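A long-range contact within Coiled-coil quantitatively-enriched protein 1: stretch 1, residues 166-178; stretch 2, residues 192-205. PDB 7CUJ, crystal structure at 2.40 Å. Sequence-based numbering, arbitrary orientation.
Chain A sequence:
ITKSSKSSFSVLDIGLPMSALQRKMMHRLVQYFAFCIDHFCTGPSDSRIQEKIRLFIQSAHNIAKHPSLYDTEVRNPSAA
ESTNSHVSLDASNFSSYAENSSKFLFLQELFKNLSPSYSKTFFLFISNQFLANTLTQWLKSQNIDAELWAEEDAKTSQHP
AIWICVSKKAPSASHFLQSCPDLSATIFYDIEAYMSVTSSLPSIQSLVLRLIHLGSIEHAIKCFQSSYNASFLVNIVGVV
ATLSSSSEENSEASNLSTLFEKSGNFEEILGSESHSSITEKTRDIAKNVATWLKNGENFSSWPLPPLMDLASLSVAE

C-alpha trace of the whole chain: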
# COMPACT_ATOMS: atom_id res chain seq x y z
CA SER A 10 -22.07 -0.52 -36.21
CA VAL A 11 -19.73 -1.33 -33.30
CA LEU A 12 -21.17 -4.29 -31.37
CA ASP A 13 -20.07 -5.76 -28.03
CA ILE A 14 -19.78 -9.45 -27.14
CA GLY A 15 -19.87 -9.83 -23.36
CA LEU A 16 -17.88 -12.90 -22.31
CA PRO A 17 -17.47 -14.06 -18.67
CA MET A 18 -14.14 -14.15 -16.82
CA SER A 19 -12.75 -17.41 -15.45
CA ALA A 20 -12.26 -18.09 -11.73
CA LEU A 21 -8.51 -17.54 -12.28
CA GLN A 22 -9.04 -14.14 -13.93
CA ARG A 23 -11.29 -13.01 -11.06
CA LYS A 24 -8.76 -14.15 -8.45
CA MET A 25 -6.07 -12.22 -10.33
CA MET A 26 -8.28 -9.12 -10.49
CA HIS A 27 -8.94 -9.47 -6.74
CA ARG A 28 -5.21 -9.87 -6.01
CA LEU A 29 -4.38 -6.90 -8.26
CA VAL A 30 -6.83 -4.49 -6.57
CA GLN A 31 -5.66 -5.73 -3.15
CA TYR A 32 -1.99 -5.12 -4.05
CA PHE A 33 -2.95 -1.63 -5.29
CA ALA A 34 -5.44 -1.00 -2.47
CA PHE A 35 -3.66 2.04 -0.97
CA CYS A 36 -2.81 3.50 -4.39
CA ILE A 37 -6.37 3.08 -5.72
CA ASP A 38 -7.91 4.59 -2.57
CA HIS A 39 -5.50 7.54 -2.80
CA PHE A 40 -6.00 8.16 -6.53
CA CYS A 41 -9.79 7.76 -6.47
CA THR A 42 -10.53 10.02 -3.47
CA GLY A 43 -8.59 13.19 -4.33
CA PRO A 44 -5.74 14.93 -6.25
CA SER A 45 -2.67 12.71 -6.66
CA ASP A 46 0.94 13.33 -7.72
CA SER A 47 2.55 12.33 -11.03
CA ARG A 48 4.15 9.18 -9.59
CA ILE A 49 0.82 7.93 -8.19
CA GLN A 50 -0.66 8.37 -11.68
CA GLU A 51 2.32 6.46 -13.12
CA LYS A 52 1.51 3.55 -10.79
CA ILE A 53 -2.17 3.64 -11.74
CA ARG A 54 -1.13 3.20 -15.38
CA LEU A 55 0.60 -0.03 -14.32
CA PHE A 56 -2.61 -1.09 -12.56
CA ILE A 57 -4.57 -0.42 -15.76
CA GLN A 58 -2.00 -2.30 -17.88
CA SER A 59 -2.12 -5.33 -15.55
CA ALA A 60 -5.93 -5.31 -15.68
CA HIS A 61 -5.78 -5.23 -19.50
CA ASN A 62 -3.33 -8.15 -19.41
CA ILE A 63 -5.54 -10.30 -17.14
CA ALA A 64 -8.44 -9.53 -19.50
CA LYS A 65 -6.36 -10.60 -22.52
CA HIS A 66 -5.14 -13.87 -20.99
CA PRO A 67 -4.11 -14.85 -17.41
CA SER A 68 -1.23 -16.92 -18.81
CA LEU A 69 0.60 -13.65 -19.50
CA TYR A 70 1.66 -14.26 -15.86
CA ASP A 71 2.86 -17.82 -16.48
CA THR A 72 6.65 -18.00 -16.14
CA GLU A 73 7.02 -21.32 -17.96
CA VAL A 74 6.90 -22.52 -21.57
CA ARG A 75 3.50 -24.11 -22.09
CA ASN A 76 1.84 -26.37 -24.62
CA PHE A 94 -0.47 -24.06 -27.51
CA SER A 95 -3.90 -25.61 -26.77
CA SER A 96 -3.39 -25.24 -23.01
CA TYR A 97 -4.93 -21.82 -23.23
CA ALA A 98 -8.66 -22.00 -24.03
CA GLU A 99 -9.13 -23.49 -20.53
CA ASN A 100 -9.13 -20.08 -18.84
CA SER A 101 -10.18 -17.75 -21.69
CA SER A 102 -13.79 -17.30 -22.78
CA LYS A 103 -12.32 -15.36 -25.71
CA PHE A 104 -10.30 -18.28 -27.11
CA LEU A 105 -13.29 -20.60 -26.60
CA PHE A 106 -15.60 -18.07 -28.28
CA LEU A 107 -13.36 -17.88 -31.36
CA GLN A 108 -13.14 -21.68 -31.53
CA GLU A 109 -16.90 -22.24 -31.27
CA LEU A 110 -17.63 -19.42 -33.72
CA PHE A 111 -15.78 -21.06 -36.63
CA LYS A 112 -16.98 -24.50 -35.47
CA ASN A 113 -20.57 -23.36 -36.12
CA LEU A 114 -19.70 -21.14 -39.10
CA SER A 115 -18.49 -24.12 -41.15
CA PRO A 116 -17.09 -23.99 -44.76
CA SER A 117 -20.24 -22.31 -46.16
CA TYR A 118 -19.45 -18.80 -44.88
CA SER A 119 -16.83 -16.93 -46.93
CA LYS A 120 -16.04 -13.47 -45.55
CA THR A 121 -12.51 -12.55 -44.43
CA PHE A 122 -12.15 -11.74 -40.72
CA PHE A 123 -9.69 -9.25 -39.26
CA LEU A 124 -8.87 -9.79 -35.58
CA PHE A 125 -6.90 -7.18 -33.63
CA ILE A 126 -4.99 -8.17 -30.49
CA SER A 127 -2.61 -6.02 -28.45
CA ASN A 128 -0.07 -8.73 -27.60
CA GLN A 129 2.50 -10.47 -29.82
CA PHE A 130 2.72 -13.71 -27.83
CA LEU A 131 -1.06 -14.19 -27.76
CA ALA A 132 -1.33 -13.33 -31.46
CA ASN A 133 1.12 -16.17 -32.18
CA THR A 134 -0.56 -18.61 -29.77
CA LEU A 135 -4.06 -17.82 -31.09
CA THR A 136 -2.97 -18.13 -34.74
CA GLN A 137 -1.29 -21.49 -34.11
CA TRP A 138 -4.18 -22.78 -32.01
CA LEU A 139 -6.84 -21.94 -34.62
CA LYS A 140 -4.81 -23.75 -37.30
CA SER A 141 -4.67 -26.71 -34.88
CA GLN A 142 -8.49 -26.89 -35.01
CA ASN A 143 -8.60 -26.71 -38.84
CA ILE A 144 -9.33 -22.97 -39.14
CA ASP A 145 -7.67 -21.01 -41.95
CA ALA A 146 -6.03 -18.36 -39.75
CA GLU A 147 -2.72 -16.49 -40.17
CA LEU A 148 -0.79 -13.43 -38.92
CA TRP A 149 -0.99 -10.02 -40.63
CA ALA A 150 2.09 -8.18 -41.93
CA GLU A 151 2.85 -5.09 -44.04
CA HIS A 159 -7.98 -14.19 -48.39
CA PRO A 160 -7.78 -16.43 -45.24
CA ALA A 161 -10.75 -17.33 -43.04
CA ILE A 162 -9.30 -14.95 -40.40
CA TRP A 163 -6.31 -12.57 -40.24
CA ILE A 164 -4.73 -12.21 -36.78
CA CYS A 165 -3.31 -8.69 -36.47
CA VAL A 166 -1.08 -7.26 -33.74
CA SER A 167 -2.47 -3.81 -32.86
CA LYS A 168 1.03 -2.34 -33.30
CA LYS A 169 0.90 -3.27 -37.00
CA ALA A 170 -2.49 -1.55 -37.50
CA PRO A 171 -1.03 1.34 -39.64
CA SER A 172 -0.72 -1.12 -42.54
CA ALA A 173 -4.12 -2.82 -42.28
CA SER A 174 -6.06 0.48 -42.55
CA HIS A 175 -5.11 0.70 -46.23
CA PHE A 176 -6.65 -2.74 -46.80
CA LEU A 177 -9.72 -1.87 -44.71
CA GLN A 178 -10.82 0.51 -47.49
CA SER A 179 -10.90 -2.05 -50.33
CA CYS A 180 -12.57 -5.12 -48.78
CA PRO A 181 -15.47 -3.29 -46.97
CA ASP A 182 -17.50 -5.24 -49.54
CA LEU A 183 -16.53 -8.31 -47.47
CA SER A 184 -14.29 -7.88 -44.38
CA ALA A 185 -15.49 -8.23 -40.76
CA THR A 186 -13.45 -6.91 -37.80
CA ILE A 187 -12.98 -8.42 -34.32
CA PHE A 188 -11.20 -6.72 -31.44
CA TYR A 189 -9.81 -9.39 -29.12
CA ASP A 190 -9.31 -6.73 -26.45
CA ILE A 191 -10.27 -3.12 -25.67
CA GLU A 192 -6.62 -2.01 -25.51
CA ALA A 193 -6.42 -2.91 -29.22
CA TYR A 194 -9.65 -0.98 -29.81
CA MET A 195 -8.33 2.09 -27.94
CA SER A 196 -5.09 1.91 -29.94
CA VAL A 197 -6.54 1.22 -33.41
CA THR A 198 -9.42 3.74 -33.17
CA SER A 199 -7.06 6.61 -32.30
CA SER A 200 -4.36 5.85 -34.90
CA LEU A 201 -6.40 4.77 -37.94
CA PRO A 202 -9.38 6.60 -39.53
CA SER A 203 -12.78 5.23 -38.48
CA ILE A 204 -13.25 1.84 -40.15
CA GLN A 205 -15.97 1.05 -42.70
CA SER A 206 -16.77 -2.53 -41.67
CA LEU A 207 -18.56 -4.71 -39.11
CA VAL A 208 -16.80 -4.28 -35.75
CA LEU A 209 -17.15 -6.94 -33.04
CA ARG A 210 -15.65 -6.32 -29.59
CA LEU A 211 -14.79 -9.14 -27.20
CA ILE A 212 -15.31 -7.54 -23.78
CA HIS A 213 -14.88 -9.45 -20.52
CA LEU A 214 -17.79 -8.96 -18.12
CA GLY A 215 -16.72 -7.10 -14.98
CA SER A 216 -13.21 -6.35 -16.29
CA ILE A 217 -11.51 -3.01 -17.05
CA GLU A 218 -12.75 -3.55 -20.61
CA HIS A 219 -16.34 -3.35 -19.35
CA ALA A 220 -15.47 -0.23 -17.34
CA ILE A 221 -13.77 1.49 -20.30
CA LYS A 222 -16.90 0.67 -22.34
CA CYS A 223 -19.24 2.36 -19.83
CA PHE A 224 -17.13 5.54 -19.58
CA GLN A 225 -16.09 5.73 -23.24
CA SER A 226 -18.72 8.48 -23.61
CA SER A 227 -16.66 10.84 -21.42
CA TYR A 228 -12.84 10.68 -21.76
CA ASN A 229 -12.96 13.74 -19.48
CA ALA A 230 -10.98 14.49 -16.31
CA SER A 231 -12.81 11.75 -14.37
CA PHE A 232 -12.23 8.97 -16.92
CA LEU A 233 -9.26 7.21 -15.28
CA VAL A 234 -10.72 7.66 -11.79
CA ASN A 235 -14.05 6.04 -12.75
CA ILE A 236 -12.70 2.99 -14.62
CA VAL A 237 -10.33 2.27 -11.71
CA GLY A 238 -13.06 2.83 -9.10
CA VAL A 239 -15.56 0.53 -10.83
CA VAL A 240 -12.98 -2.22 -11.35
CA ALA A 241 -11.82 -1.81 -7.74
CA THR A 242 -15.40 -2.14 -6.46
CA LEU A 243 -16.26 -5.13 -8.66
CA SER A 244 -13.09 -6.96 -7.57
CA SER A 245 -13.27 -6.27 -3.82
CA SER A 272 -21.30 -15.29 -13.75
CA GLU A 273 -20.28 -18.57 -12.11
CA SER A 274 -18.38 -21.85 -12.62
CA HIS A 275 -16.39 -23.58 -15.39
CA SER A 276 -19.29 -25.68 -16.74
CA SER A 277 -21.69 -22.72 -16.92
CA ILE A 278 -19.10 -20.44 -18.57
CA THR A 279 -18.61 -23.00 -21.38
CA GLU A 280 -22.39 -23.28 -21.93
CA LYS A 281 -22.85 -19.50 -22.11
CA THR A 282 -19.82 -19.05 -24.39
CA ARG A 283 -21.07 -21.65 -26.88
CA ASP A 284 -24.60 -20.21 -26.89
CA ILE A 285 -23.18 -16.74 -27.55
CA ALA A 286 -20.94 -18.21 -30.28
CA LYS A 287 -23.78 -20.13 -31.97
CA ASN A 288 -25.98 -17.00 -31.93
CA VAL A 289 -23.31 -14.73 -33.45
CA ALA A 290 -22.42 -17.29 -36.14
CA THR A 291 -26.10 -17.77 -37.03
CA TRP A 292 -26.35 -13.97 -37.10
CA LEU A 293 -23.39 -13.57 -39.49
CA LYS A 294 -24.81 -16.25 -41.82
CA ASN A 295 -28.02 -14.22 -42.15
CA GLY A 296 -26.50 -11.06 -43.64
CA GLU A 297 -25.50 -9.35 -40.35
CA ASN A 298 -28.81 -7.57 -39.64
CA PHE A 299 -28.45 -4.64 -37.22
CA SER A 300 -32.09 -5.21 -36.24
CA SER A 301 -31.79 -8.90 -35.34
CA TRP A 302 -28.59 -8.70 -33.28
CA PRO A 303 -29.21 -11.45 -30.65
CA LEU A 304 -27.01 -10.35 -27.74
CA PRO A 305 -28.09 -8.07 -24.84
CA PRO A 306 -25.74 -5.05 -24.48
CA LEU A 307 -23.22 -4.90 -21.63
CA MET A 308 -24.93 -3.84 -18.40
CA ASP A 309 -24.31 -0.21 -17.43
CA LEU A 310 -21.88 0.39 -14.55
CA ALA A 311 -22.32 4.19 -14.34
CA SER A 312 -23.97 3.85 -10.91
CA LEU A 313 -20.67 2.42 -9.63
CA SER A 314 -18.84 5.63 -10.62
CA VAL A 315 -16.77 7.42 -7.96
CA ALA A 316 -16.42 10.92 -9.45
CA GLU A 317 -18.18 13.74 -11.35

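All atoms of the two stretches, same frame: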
# COMPACT_ATOMS: atom_id res chain seq x y z
N VAL A 166 -1.61 -7.92 -34.92
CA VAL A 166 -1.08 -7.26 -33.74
C VAL A 166 -1.38 -5.77 -33.88
O VAL A 166 -1.10 -5.18 -34.92
CB VAL A 166 0.43 -7.54 -33.58
CG1 VAL A 166 1.11 -6.57 -32.64
CG2 VAL A 166 0.68 -8.97 -33.14
N SER A 167 -1.94 -5.17 -32.82
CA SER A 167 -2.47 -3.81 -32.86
C SER A 167 -1.38 -2.80 -33.21
O SER A 167 -1.69 -1.71 -33.70
CB SER A 167 -3.19 -3.46 -31.58
OG SER A 167 -2.27 -3.32 -30.50
N LYS A 168 -0.12 -3.17 -32.96
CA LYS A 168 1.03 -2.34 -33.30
C LYS A 168 1.13 -2.18 -34.82
O LYS A 168 1.53 -1.12 -35.30
CB LYS A 168 2.31 -2.96 -32.72
CG LYS A 168 3.59 -2.17 -32.97
CD LYS A 168 4.84 -2.86 -32.46
CE LYS A 168 6.11 -2.22 -32.97
NZ LYS A 168 7.31 -2.78 -32.31
N LYS A 169 0.75 -3.23 -35.56
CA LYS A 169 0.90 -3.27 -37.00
C LYS A 169 -0.39 -2.82 -37.70
O LYS A 169 -0.62 -3.16 -38.86
CB LYS A 169 1.32 -4.67 -37.45
CG LYS A 169 2.73 -5.09 -37.05
CD LYS A 169 3.34 -6.10 -38.00
CE LYS A 169 4.83 -6.26 -37.79
NZ LYS A 169 5.46 -7.04 -38.88
N ALA A 170 -1.22 -2.05 -36.98
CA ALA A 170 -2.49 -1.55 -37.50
C ALA A 170 -2.28 -0.55 -38.64
O ALA A 170 -3.03 -0.58 -39.61
CB ALA A 170 -3.32 -0.96 -36.39
N PRO A 171 -1.27 0.36 -38.57
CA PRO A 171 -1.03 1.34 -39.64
C PRO A 171 -1.03 0.81 -41.07
O PRO A 171 -1.27 1.57 -42.01
CB PRO A 171 0.33 1.96 -39.29
CG PRO A 171 0.88 1.12 -38.16
CD PRO A 171 -0.33 0.54 -37.46
N SER A 172 -0.76 -0.49 -41.23
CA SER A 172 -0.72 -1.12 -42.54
C SER A 172 -2.10 -1.61 -42.97
O SER A 172 -2.45 -1.51 -44.14
CB SER A 172 0.31 -2.22 -42.59
OG SER A 172 0.17 -3.09 -41.48
N ALA A 173 -2.87 -2.14 -42.01
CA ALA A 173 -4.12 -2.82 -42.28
C ALA A 173 -5.22 -1.84 -42.71
O ALA A 173 -6.15 -2.23 -43.42
CB ALA A 173 -4.54 -3.63 -41.08
N SER A 174 -5.09 -0.58 -42.27
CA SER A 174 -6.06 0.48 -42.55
C SER A 174 -6.24 0.68 -44.05
O SER A 174 -7.35 0.95 -44.51
CB SER A 174 -5.67 1.76 -41.87
OG SER A 174 -6.51 2.83 -42.27
N HIS A 175 -5.13 0.57 -44.78
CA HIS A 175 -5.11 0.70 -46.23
C HIS A 175 -6.01 -0.37 -46.86
O HIS A 175 -6.71 -0.10 -47.83
CB HIS A 175 -3.67 0.61 -46.76
CG HIS A 175 -2.73 1.63 -46.20
ND1 HIS A 175 -2.35 2.75 -46.91
CD2 HIS A 175 -2.10 1.70 -45.01
CE1 HIS A 175 -1.52 3.47 -46.18
NE2 HIS A 175 -1.35 2.84 -45.01
N PHE A 176 -5.97 -1.57 -46.27
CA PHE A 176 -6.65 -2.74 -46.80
C PHE A 176 -8.03 -2.89 -46.17
O PHE A 176 -8.76 -3.83 -46.49
CB PHE A 176 -5.77 -3.99 -46.61
CG PHE A 176 -4.56 -4.10 -47.50
CD1 PHE A 176 -3.83 -2.98 -47.87
CD2 PHE A 176 -4.13 -5.34 -47.96
CE1 PHE A 176 -2.71 -3.08 -48.69
CE2 PHE A 176 -3.01 -5.44 -48.78
CZ PHE A 176 -2.30 -4.32 -49.14
N LEU A 177 -8.38 -1.96 -45.27
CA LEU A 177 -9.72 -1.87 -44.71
C LEU A 177 -10.48 -0.72 -45.37
O LEU A 177 -11.36 -0.11 -44.76
CB LEU A 177 -9.63 -1.70 -43.19
CG LEU A 177 -9.18 -2.93 -42.40
CD1 LEU A 177 -8.71 -2.54 -41.01
CD2 LEU A 177 -10.29 -3.97 -42.31
N GLN A 178 -10.12 -0.43 -46.63
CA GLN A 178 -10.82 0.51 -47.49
C GLN A 178 -11.32 -0.22 -48.74
O GLN A 178 -12.29 0.22 -49.36
CB GLN A 178 -9.91 1.67 -47.89
CG GLN A 178 -9.65 2.69 -46.79
CD GLN A 178 -10.26 4.05 -47.03
OE1 GLN A 178 -10.48 4.47 -48.17
NE2 GLN A 178 -10.54 4.77 -45.95
N GLU A 192 -7.88 -2.70 -25.31
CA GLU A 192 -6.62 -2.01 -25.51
C GLU A 192 -6.36 -1.84 -27.01
O GLU A 192 -6.00 -0.76 -27.46
CB GLU A 192 -5.46 -2.74 -24.81
CG GLU A 192 -4.16 -1.95 -24.82
CD GLU A 192 -2.96 -2.62 -24.17
OE1 GLU A 192 -3.13 -3.23 -23.09
OE2 GLU A 192 -1.85 -2.54 -24.74
N ALA A 193 -6.58 -2.92 -27.78
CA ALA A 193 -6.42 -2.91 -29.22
C ALA A 193 -7.41 -1.94 -29.86
O ALA A 193 -7.08 -1.25 -30.81
CB ALA A 193 -6.56 -4.30 -29.79
N TYR A 194 -8.64 -1.90 -29.32
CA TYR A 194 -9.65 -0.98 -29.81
C TYR A 194 -9.19 0.46 -29.57
O TYR A 194 -9.18 1.26 -30.50
CB TYR A 194 -11.03 -1.26 -29.20
CG TYR A 194 -12.12 -0.39 -29.77
CD1 TYR A 194 -12.74 -0.71 -30.96
CD2 TYR A 194 -12.51 0.77 -29.12
CE1 TYR A 194 -13.74 0.10 -31.49
CE2 TYR A 194 -13.50 1.59 -29.63
CZ TYR A 194 -14.12 1.25 -30.83
OH TYR A 194 -15.10 2.05 -31.34
N MET A 195 -8.81 0.77 -28.32
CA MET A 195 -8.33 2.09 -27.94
C MET A 195 -7.25 2.54 -28.92
O MET A 195 -7.31 3.65 -29.45
CB MET A 195 -7.73 2.09 -26.53
CG MET A 195 -8.71 1.76 -25.42
SD MET A 195 -9.95 3.05 -25.14
CE MET A 195 -11.30 2.44 -26.16
N SER A 196 -6.28 1.65 -29.15
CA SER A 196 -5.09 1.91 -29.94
C SER A 196 -5.45 2.14 -31.41
O SER A 196 -4.99 3.11 -32.02
CB SER A 196 -4.10 0.78 -29.78
OG SER A 196 -2.90 1.05 -30.49
N VAL A 197 -6.26 1.24 -31.98
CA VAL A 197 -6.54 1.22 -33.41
C VAL A 197 -7.47 2.37 -33.79
O VAL A 197 -7.30 2.96 -34.86
CB VAL A 197 -7.09 -0.15 -33.85
CG1 VAL A 197 -7.66 -0.11 -35.26
CG2 VAL A 197 -6.04 -1.24 -33.74
N THR A 198 -8.43 2.69 -32.92
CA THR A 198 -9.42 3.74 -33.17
C THR A 198 -8.73 5.10 -33.25
O THR A 198 -9.11 5.93 -34.08
CB THR A 198 -10.54 3.71 -32.12
OG1 THR A 198 -11.24 2.48 -32.26
CG2 THR A 198 -11.52 4.86 -32.25
N SER A 199 -7.73 5.32 -32.40
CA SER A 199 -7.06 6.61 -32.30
C SER A 199 -6.10 6.83 -33.47
O SER A 199 -6.02 7.93 -34.01
CB SER A 199 -6.39 6.79 -30.97
OG SER A 199 -5.60 5.66 -30.63
N SER A 200 -5.38 5.77 -33.86
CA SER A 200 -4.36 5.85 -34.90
C SER A 200 -5.00 5.92 -36.29
O SER A 200 -4.73 6.85 -37.04
CB SER A 200 -3.37 4.72 -34.79
OG SER A 200 -3.98 3.48 -35.14
N LEU A 201 -5.83 4.92 -36.61
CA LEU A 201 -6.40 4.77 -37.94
C LEU A 201 -7.65 5.63 -38.07
O LEU A 201 -8.27 5.98 -37.06
CB LEU A 201 -6.75 3.29 -38.17
CG LEU A 201 -5.61 2.28 -38.00
CD1 LEU A 201 -6.05 0.89 -38.40
CD2 LEU A 201 -4.37 2.70 -38.79
N PRO A 202 -8.06 6.00 -39.30
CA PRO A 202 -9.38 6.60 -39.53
C PRO A 202 -10.48 5.58 -39.26
O PRO A 202 -10.27 4.38 -39.42
CB PRO A 202 -9.35 7.01 -41.01
CG PRO A 202 -8.31 6.10 -41.63
CD PRO A 202 -7.28 5.89 -40.54
N SER A 203 -11.66 6.07 -38.84
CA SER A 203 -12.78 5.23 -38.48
C SER A 203 -13.09 4.23 -39.60
O SER A 203 -13.19 4.61 -40.76
CB SER A 203 -14.00 6.05 -38.11
OG SER A 203 -14.38 6.90 -39.18
N ILE A 204 -13.22 2.95 -39.22
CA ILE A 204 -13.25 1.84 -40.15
C ILE A 204 -14.66 1.66 -40.72
O ILE A 204 -15.64 1.75 -39.98
CB ILE A 204 -12.72 0.55 -39.48
CG1 ILE A 204 -11.32 0.75 -38.90
CG2 ILE A 204 -12.77 -0.63 -40.44
CD1 ILE A 204 -10.92 -0.29 -37.87
N GLN A 205 -14.73 1.41 -42.03
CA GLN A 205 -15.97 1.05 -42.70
C GLN A 205 -16.06 -0.47 -42.81
O GLN A 205 -15.75 -1.05 -43.85
CB GLN A 205 -16.04 1.69 -44.09
CG GLN A 205 -16.50 3.15 -44.09
CD GLN A 205 -16.90 3.65 -45.46
OE1 GLN A 205 -16.48 3.11 -46.48
NE2 GLN A 205 -17.71 4.69 -45.48

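Residues 166-178 and 192-205 of Coiled-coil quantitatively-enriched protein 1 run side by side in the same direction, as the pairing of their nearest CA atoms makes clear. The CA atoms of Ser 167 and Ala 193 lie 5.4 Å apart, those of Ala 170 and Val 197 6.4 Å, those of Ser 174 and Leu 201 6.3 Å, and those of Leu 177 and Ile 204 6.9 Å. Each step of three or four residues along one stretch is matched by a similar step along the other, so the register holds from end to end.

The first stretch is irregular. A short 3-10 segment at 167-168 is followed by a weakly bonded helix at about 170-173, where Ala 170 O accepts weak hydrogen bonds from Ala 173 N at 2.9 Å and from Ser 174 N at 3.4 Å. Ser 172 OG donates to Lys 169 O at 2.7 Å, a bond made within the stretch on a side chain that points away from the partner. The second stretch is a regular helix through Ser 200, with i to i+4 bonds such as Val 197 N to Ala 193 O at 2.9 Å and Leu 201 N to Val 197 O at 3.0 Å. Leu 201 is the first residue to leave helical phi/psi, and its psi of 157° opens the chain into the extended segment that carries Pro 202 and Ile 204.

No hydrogen bond joins the two stretches; they meet through van der Waals contact, burying 468 Å² in all. At the start, where the CA atoms of the register come closest, two small side chains meet: Ser 167 CB rests 3.9 Å from Ala 193 CB, and Ser 167 CB also lies 4.2 Å from Val 197 CG2. Ser 167 OG and Ser 196 OG stand 4.4 Å apart, too far for a hydrogen bond.

One turn on, the methyl of Ala 170 points toward the second stretch and touches two apolar partners, with its CB 3.8 Å from Val 197 CG2 and 3.9 Å from Leu 201 CD1. Leu 201, in the m,t rotamer, has the largest area covered by the opposite stretch. Both methyls of Leu 201 reach Ala 170 O and Ser 174 CB: Leu 201 CD1 lies 3.6 Å from each, and Leu 201 CD2 lies 3.6 Å from Ala 170 O and 3.5 Å from Ser 174 CB; Leu 201 CD2 also lies 3.7 Å from Pro 171 CA. The leucine therefore packs against backbone as well as side-chain atoms.

Ser 174 uses its CB as an apolar surface against Leu 201, and its OG lies 3.6 Å from Pro 202 CD. That carbon belongs to the proline ring and offers no conventional hydrogen-bond donor, so this is simple contact. The last pairing is looser: Leu 177 CB meets Ile 204 CG2 at 4.3 Å. Leu 177 points toward the other stretch, whereas Ile 204 points sideways along its CA-to-CB bond, and the two aliphatic side chains extend the apolar contact beyond the end of the helix.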